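Local atomic coordinates of ABC transporter substrate-binding protein (Rhizobium radiobacter, PDB entry 6TFX), a protein that binds the opine mannopinic acid as the periplasmic solute-binding component of an ABC transporter and probably delivers it for import into the bacterium. Residues F262-V267 with A322-P327; R268-H273 with K318-E323. All coordinates share one frame; numbering follows the deposited sequence.

How the contacts relate
The chain first runs through 262-267 into helix 265-272, whose later turns lie in 268-273. About 40 residues later it returns as helix 314-323, running nearly antiparallel to the first. Contact 2 (268-273 with 318-323) therefore closes the shorter loop. Contact 1 (262-267 with 322-327) closes the longer one around it, so the two are concentric and do not cross. Contact 1 joins the start of helix 265-272 to the end of helix 314-323 and the turn after it. Contact 2 joins their next turns. The centres of the two contacts are about 6 Å apart, and Arg266 O packs on Leu320 CB between them. Phe358 of strand 358-365 touches Val267, Ala270, Leu271 and Leu321, and so packs against both contacts.

Contact 1 of 2, residues F262-V267 with A322-P327; sequences FNDIRV and AEAGFP
The Arg266 guanidinium lies with one face over the backbone of Glu323 and Ala324. Ala324 CA sits 3.9 Å above its plane, toward the rim. Arg266 NH1 is 3.4 Å from Glu323 O, but the angle is too poor for a hydrogen bond. The group is held by Asp264, which it meets side-on and in its own plane. Arg266 NE donates to the syn lone pair of Asp264 OD1, with an angle of 164°. Arg266 NH2 donates to Asp264 OD2 at 2.9 Å in a salt bridge. Asp264 is also the N-cap of helix 265-272: its OD1 accepts from Arg266 N, which comes from above the carboxylate plane. Across the contact, Gly325 ends helix 314-323 in a Schellman motif. The pairing is thus a helix start against a helix end. Two waters bridge the segments. One donates to both Asp264 OD2 and Ala324 O; the other accepts from Arg266 NH1 and donates to Glu323 OE1. Beside the polar groups, Val267 CG2, the branch anti to the carbonyl carbon, is the one that touches Ala324 CB, at 3.7 Å. Val267 CG2 also comes obliquely to the Phe326 ring, 4.1 Å from Phe326 CE2, with the two side chains crossing at about a right angle.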
ATOM      1  N   PHE A 262      -1.025 -26.113  10.388  1.00 16.14           N
ATOM      2  CA  PHE A 262       0.105 -25.329   9.900  1.00 15.83           C
ATOM      3  C   PHE A 262       1.143 -24.974  10.981  1.00 17.57           C
ATOM      4  O   PHE A 262       2.120 -24.261  10.679  1.00 17.89           O
ATOM      5  CB  PHE A 262      -0.388 -24.098   9.149  1.00 17.16           C
ATOM      6  CG  PHE A 262      -1.068 -24.479   7.845  1.00 17.52           C
ATOM      7  CD1 PHE A 262      -0.314 -24.797   6.711  1.00 19.10           C
ATOM      8  CD2 PHE A 262      -2.455 -24.545   7.759  1.00 20.97           C
ATOM      9  CE1 PHE A 262      -0.941 -25.174   5.511  1.00 19.15           C
ATOM     10  CE2 PHE A 262      -3.081 -24.937   6.568  1.00 23.30           C
ATOM     11  CZ  PHE A 262      -2.320 -25.248   5.450  1.00 21.53           C
ATOM     12  N   ASN A 263       0.947 -25.467  12.216  1.00 17.42           N
ATOM     13  CA  ASN A 263       1.960 -25.317  13.256  1.00 18.28           C
ATOM     14  C   ASN A 263       3.075 -26.374  13.077  1.00 23.84           C
ATOM     15  O   ASN A 263       4.101 -26.293  13.760  1.00 25.36           O
ATOM     16  CB  ASN A 263       1.377 -25.317  14.654  1.00 17.69           C
ATOM     17  CG  ASN A 263       0.702 -26.606  15.013  1.00 24.04           C
ATOM     18  OD1 ASN A 263       0.185 -27.318  14.158  1.00 20.27           O
ATOM     19  ND2 ASN A 263       0.714 -26.945  16.302  1.00 26.67           N
ATOM     20  N   ASP A 264       2.882 -27.352  12.152  1.00 17.66           N
ATOM     21  CA  ASP A 264       3.913 -28.337  11.820  1.00 17.13           C
ATOM     22  C   ASP A 264       4.656 -27.771  10.598  1.00 19.94           C
ATOM     23  O   ASP A 264       4.052 -27.553   9.537  1.00 19.30           O
ATOM     24  CB  ASP A 264       3.275 -29.686  11.461  1.00 19.08           C
ATOM     25  CG  ASP A 264       4.254 -30.834  11.219  1.00 26.87           C
ATOM     26  OD1 ASP A 264       5.420 -30.569  10.839  1.00 25.05           O
ATOM     27  OD2 ASP A 264       3.861 -31.995  11.413  1.00 29.92           O
ATOM     28  N   ILE A 265       5.963 -27.503  10.741  1.00 18.03           N
ATOM     29  CA  ILE A 265       6.740 -26.958   9.623  1.00 16.73           C
ATOM     30  C   ILE A 265       6.633 -27.819   8.359  1.00 18.03           C
ATOM     31  O   ILE A 265       6.676 -27.271   7.256  1.00 17.67           O
ATOM     32  CB  ILE A 265       8.210 -26.689  10.037  1.00 19.85           C
ATOM     33  CG1 ILE A 265       8.895 -25.736   9.011  1.00 19.75           C
ATOM     34  CG2 ILE A 265       8.998 -28.008  10.293  1.00 21.73           C
ATOM     35  CD1 ILE A 265      10.232 -25.126   9.443  1.00 28.56           C
ATOM     36  N   ARG A 266       6.494 -29.159   8.503  1.00 16.34           N
ATOM     37  CA  ARG A 266       6.392 -30.046   7.321  1.00 15.62           C
ATOM     38  C   ARG A 266       5.169 -29.715   6.473  1.00 17.14           C
ATOM     39  O   ARG A 266       5.217 -29.831   5.245  1.00 18.29           O
ATOM     40  CB  ARG A 266       6.380 -31.510   7.736  1.00 18.32           C
ATOM     41  CG  ARG A 266       7.693 -31.915   8.403  1.00 21.07           C
ATOM     42  CD  ARG A 266       7.581 -33.299   9.021  1.00 24.91           C
ATOM     43  NE  ARG A 266       6.608 -33.317  10.115  1.00 23.11           N
ATOM     44  CZ  ARG A 266       6.400 -34.356  10.910  1.00 40.95           C
ATOM     45  NH1 ARG A 266       7.099 -35.473  10.751  1.00 29.16           N
ATOM     46  NH2 ARG A 266       5.489 -34.290  11.873  1.00 30.12           N
ATOM     47  N   VAL A 267       4.065 -29.326   7.125  1.00 14.16           N
ATOM     48  CA  VAL A 267       2.839 -28.958   6.403  1.00 15.06           C
ATOM     49  C   VAL A 267       3.070 -27.651   5.651  1.00 17.43           C
ATOM     50  O   VAL A 267       2.631 -27.504   4.509  1.00 17.19           O
ATOM     51  CB  VAL A 267       1.604 -28.909   7.333  1.00 18.30           C
ATOM     52  CG1 VAL A 267       0.339 -28.526   6.558  1.00 16.59           C
ATOM     53  CG2 VAL A 267       1.410 -30.253   8.038  1.00 18.21           C
ATOM     54  N   ALA A 322       2.298 -36.849   4.057  1.00 20.67           N
ATOM     55  CA  ALA A 322       2.154 -38.221   4.610  1.00 21.45           C
ATOM     56  C   ALA A 322       2.977 -38.352   5.912  1.00 25.04           C
ATOM     57  O   ALA A 322       2.465 -38.879   6.906  1.00 27.02           O
ATOM     58  CB  ALA A 322       2.597 -39.265   3.574  1.00 22.82           C
ATOM     59  N   GLU A 323       4.207 -37.793   5.941  1.00 21.70           N
ATOM     60  CA  GLU A 323       5.071 -37.795   7.142  1.00 21.78           C
ATOM     61  C   GLU A 323       4.401 -37.042   8.308  1.00 25.73           C
ATOM     62  O   GLU A 323       4.583 -37.413   9.475  1.00 25.58           O
ATOM     63  CB  GLU A 323       6.420 -37.121   6.845  1.00 22.96           C
ATOM     64  CG  GLU A 323       7.366 -37.962   6.007  1.00 32.89           C
ATOM     65  CD  GLU A 323       8.665 -37.289   5.592  1.00 62.39           C
ATOM     66  OE1 GLU A 323       8.977 -36.195   6.119  1.00 53.83           O
ATOM     67  OE2 GLU A 323       9.379 -37.866   4.741  1.00 63.81           O
ATOM     68  N   ALA A 324       3.654 -35.962   7.981  1.00 21.50           N
ATOM     69  CA  ALA A 324       2.972 -35.115   8.966  1.00 22.12           C
ATOM     70  C   ALA A 324       1.636 -35.704   9.442  1.00 26.83           C
ATOM     71  O   ALA A 324       0.970 -35.098  10.289  1.00 26.84           O
ATOM     72  CB  ALA A 324       2.758 -33.714   8.393  1.00 22.41           C
ATOM     73  N   GLY A 325       1.247 -36.846   8.879  1.00 23.35           N
ATOM     74  CA  GLY A 325       0.025 -37.556   9.267  1.00 22.42           C
ATOM     75  C   GLY A 325      -1.208 -37.254   8.435  1.00 25.41           C
ATOM     76  O   GLY A 325      -2.340 -37.508   8.881  1.00 23.64           O
ATOM     77  N   PHE A 326      -0.996 -36.760   7.197  1.00 21.32           N
ATOM     78  CA  PHE A 326      -2.066 -36.442   6.262  1.00 21.49           C
ATOM     79  C   PHE A 326      -1.895 -37.265   4.973  1.00 27.30           C
ATOM     80  O   PHE A 326      -1.590 -36.696   3.919  1.00 26.57           O
ATOM     81  CB  PHE A 326      -2.069 -34.937   5.954  1.00 22.67           C
ATOM     82  CG  PHE A 326      -2.377 -34.113   7.176  1.00 23.96           C
ATOM     83  CD1 PHE A 326      -3.690 -33.911   7.584  1.00 27.35           C
ATOM     84  CD2 PHE A 326      -1.350 -33.557   7.935  1.00 25.84           C
ATOM     85  CE1 PHE A 326      -3.974 -33.168   8.738  1.00 28.09           C
ATOM     86  CE2 PHE A 326      -1.634 -32.813   9.086  1.00 27.73           C
ATOM     87  CZ  PHE A 326      -2.940 -32.631   9.476  1.00 26.10           C
ATOM     88  N   PRO A 327      -2.083 -38.605   5.039  1.00 27.44           N
ATOM     89  CA  PRO A 327      -1.897 -39.433   3.829  1.00 27.97           C
ATOM     90  C   PRO A 327      -2.906 -39.151   2.716  1.00 30.38           C
ATOM     91  O   PRO A 327      -2.649 -39.509   1.565  1.00 30.85           O
ATOM     92  CB  PRO A 327      -2.019 -40.869   4.361  1.00 30.62           C
ATOM     93  CG  PRO A 327      -2.884 -40.755   5.566  1.00 34.96           C
ATOM     94  CD  PRO A 327      -2.474 -39.435   6.198  1.00 30.06           C
TER
HETATM   95  O   HOH W   1       1.392 -32.779  11.656  1.00 27.38           O
HETATM   96  O   HOH W   2       9.217 -36.254   8.856  1.00 39.00           O

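Contact 2 of 2, residues R268-H273 with K318-E323; sequences RQALAH and KKLLAE
Two nearly antiparallel helices, 265-272 and 314-323, pack side by side here in a solute-binding protein of family 5. Leu320 and Leu321 of the second helix meet Ala270 of the first. The short segments 268-272 and 318-323 have axes 8.4 Å apart at closest approach, with a signed crossing angle of -164°. The small Ala270 side chain lets the backbones come close. Ala270 CA and Leu320 CA, 5.7 Å apart, are the nearest CA pair of the two segments. Ala270 CB faces the other helix and touches both leucines. Ala270 CB lies 4.0 Å from Leu320 CB and 3.7 Å from Leu321 CD2. Leu321 starts out to one flank of the interface, but its CG and CD2 reach back to this methyl. Leu320 carries most of the remaining contact. Its CG is anti to the carbonyl carbon (chi1 -74°), and the CD1 methyl goes in against the first helix. There CD1 meets the backbone N of Ala270 and Gln269 CB. Gln269 and His273 each cross the leucine at about a right angle. No hydrogen bond links the two segments, so this part of the interface is held by apolar packing. His273 ND1 bonds to Asn311 O, which ties down the polar part of its ring. Ser317 OG, one residue before the second segment, bonds to Ala270 O. Phe358 of strand 358-365 also packs against both helices, touching Ala270, Leu271 and Leu321. The His273 ring meets the second helix obliquely, with His273 CD2 3.8 Å from Leu320 CD1.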
ATOM      1  N   ARG A 268       3.771 -26.694   6.287  1.00 15.46           N
ATOM      2  CA  ARG A 268       4.060 -25.402   5.635  1.00 13.86           C
ATOM      3  C   ARG A 268       5.014 -25.644   4.457  1.00 15.85           C
ATOM      4  O   ARG A 268       4.821 -25.102   3.361  1.00 15.20           O
ATOM      5  CB  ARG A 268       4.701 -24.419   6.636  1.00 13.58           C
ATOM      6  CG  ARG A 268       3.776 -24.113   7.808  1.00 13.89           C
ATOM      7  CD  ARG A 268       4.147 -22.830   8.543  1.00 15.77           C
ATOM      8  NE  ARG A 268       5.505 -22.842   9.100  1.00 14.92           N
ATOM      9  CZ  ARG A 268       5.807 -23.267  10.322  1.00 23.41           C
ATOM     10  NH1 ARG A 268       4.885 -23.865  11.071  1.00 18.52           N
ATOM     11  NH2 ARG A 268       7.049 -23.168  10.778  1.00 18.60           N
ATOM     12  N   GLN A 269       6.061 -26.465   4.674  1.00 14.22           N
ATOM     13  CA  GLN A 269       7.002 -26.796   3.605  1.00 14.34           C
ATOM     14  C   GLN A 269       6.271 -27.473   2.442  1.00 16.97           C
ATOM     15  O   GLN A 269       6.517 -27.143   1.277  1.00 16.58           O
ATOM     16  CB  GLN A 269       8.097 -27.729   4.129  1.00 16.11           C
ATOM     17  CG  GLN A 269       9.059 -27.025   5.084  1.00 15.95           C
ATOM     18  CD  GLN A 269       9.970 -28.013   5.781  1.00 24.01           C
ATOM     19  OE1 GLN A 269       9.618 -29.185   6.007  1.00 22.42           O
ATOM     20  NE2 GLN A 269      11.165 -27.546   6.148  1.00 21.77           N
ATOM     21  N   ALA A 270       5.322 -28.377   2.768  1.00 15.69           N
ATOM     22  CA  ALA A 270       4.548 -29.046   1.722  1.00 15.67           C
ATOM     23  C   ALA A 270       3.809 -27.996   0.877  1.00 17.35           C
ATOM     24  O   ALA A 270       3.820 -28.081  -0.335  1.00 16.24           O
ATOM     25  CB  ALA A 270       3.556 -30.024   2.338  1.00 16.93           C
ATOM     26  N   LEU A 271       3.192 -26.991   1.529  1.00 14.38           N
ATOM     27  CA  LEU A 271       2.472 -25.951   0.779  1.00 13.68           C
ATOM     28  C   LEU A 271       3.432 -25.179  -0.108  1.00 16.41           C
ATOM     29  O   LEU A 271       3.140 -24.970  -1.286  1.00 17.43           O
ATOM     30  CB  LEU A 271       1.717 -25.008   1.738  1.00 14.73           C
ATOM     31  CG  LEU A 271       0.804 -23.962   1.098  1.00 18.36           C
ATOM     32  CD1 LEU A 271      -0.312 -24.616   0.258  1.00 17.58           C
ATOM     33  CD2 LEU A 271       0.192 -23.074   2.182  1.00 19.71           C
ATOM     34  N   ALA A 272       4.595 -24.783   0.449  1.00 15.28           N
ATOM     35  CA  ALA A 272       5.586 -23.993  -0.298  1.00 14.81           C
ATOM     36  C   ALA A 272       6.099 -24.763  -1.528  1.00 17.68           C
ATOM     37  O   ALA A 272       6.388 -24.134  -2.554  1.00 17.77           O
ATOM     38  CB  ALA A 272       6.759 -23.624   0.602  1.00 15.98           C
ATOM     39  N   HIS A 273       6.199 -26.108  -1.422  1.00 13.99           N
ATOM     40  CA  HIS A 273       6.675 -26.959  -2.544  1.00 14.85           C
ATOM     41  C   HIS A 273       5.606 -27.185  -3.635  1.00 18.25           C
ATOM     42  O   HIS A 273       5.922 -27.774  -4.677  1.00 18.03           O
ATOM     43  CB  HIS A 273       7.221 -28.317  -2.049  1.00 15.28           C
ATOM     44  CG  HIS A 273       8.558 -28.225  -1.387  1.00 18.06           C
ATOM     45  ND1 HIS A 273       9.678 -27.796  -2.077  1.00 19.86           N
ATOM     46  CD2 HIS A 273       8.926 -28.570  -0.131  1.00 20.19           C
ATOM     47  CE1 HIS A 273      10.685 -27.862  -1.208  1.00 19.41           C
ATOM     48  NE2 HIS A 273      10.285 -28.328  -0.032  1.00 19.69           N
ATOM     49  N   LYS A 318       3.548 -34.121  -1.284  1.00 17.85           N
ATOM     50  CA  LYS A 318       2.776 -35.296  -0.875  1.00 18.41           C
ATOM     51  C   LYS A 318       3.530 -36.132   0.165  1.00 21.76           C
ATOM     52  O   LYS A 318       2.925 -36.617   1.122  1.00 22.76           O
ATOM     53  CB  LYS A 318       2.396 -36.124  -2.113  1.00 21.99           C
ATOM     54  CG  LYS A 318       1.368 -35.418  -2.983  1.00 26.92           C
ATOM     55  CD  LYS A 318       1.060 -36.206  -4.268  1.00 38.53           C
ATOM     56  CE  LYS A 318      -0.180 -37.063  -4.142  1.00 60.49           C
ATOM     57  NZ  LYS A 318      -1.206 -36.705  -5.160  1.00 75.12           N
ATOM     58  N   LYS A 319       4.855 -36.296  -0.020  1.00 18.62           N
ATOM     59  CA  LYS A 319       5.712 -37.052   0.916  1.00 18.95           C
ATOM     60  C   LYS A 319       5.700 -36.385   2.299  1.00 22.84           C
ATOM     61  O   LYS A 319       5.536 -37.064   3.317  1.00 22.98           O
ATOM     62  CB  LYS A 319       7.145 -37.145   0.363  1.00 22.93           C
ATOM     63  CG  LYS A 319       8.139 -37.901   1.240  1.00 36.31           C
ATOM     64  CD  LYS A 319       9.561 -37.710   0.713  1.00 41.81           C
ATOM     65  CE  LYS A 319      10.614 -38.317   1.599  1.00 57.13           C
ATOM     66  NZ  LYS A 319      11.982 -38.056   1.071  1.00 69.14           N
ATOM     67  N   LEU A 320       5.862 -35.058   2.329  1.00 18.51           N
ATOM     68  CA  LEU A 320       5.845 -34.302   3.583  1.00 17.29           C
ATOM     69  C   LEU A 320       4.474 -34.398   4.275  1.00 20.00           C
ATOM     70  O   LEU A 320       4.425 -34.571   5.491  1.00 21.48           O
ATOM     71  CB  LEU A 320       6.198 -32.834   3.317  1.00 17.09           C
ATOM     72  CG  LEU A 320       7.651 -32.566   3.024  1.00 18.57           C
ATOM     73  CD1 LEU A 320       7.831 -31.196   2.382  1.00 17.42           C
ATOM     74  CD2 LEU A 320       8.502 -32.700   4.285  1.00 20.45           C
ATOM     75  N   LEU A 321       3.358 -34.286   3.515  1.00 17.32           N
ATOM     76  CA  LEU A 321       2.033 -34.404   4.149  1.00 17.62           C
ATOM     77  C   LEU A 321       1.847 -35.789   4.751  1.00 22.06           C
ATOM     78  O   LEU A 321       1.297 -35.895   5.848  1.00 22.87           O
ATOM     79  CB  LEU A 321       0.894 -34.101   3.158  1.00 18.01           C
ATOM     80  CG  LEU A 321       0.801 -32.633   2.725  1.00 20.27           C
ATOM     81  CD1 LEU A 321      -0.394 -32.394   1.826  1.00 20.19           C
ATOM     82  CD2 LEU A 321       0.722 -31.702   3.966  1.00 18.66           C
ATOM     83  N   ALA A 322       2.298 -36.849   4.057  1.00 20.67           N
ATOM     84  CA  ALA A 322       2.154 -38.221   4.610  1.00 21.45           C
ATOM     85  C   ALA A 322       2.977 -38.352   5.912  1.00 25.04           C
ATOM     86  O   ALA A 322       2.465 -38.879   6.906  1.00 27.02           O
ATOM     87  CB  ALA A 322       2.597 -39.265   3.574  1.00 22.82           C
ATOM     88  N   GLU A 323       4.207 -37.793   5.941  1.00 21.70           N
ATOM     89  CA  GLU A 323       5.071 -37.795   7.142  1.00 21.78           C
ATOM     90  C   GLU A 323       4.401 -37.042   8.308  1.00 25.73           C
ATOM     91  O   GLU A 323       4.583 -37.413   9.475  1.00 25.58           O
ATOM     92  CB  GLU A 323       6.420 -37.121   6.845  1.00 22.96           C
ATOM     93  CG  GLU A 323       7.366 -37.962   6.007  1.00 32.89           C
ATOM     94  CD  GLU A 323       8.665 -37.289   5.592  1.00 62.39           C
ATOM     95  OE1 GLU A 323       8.977 -36.195   6.119  1.00 53.83           O
ATOM     96  OE2 GLU A 323       9.379 -37.866   4.741  1.00 63.81           O
TER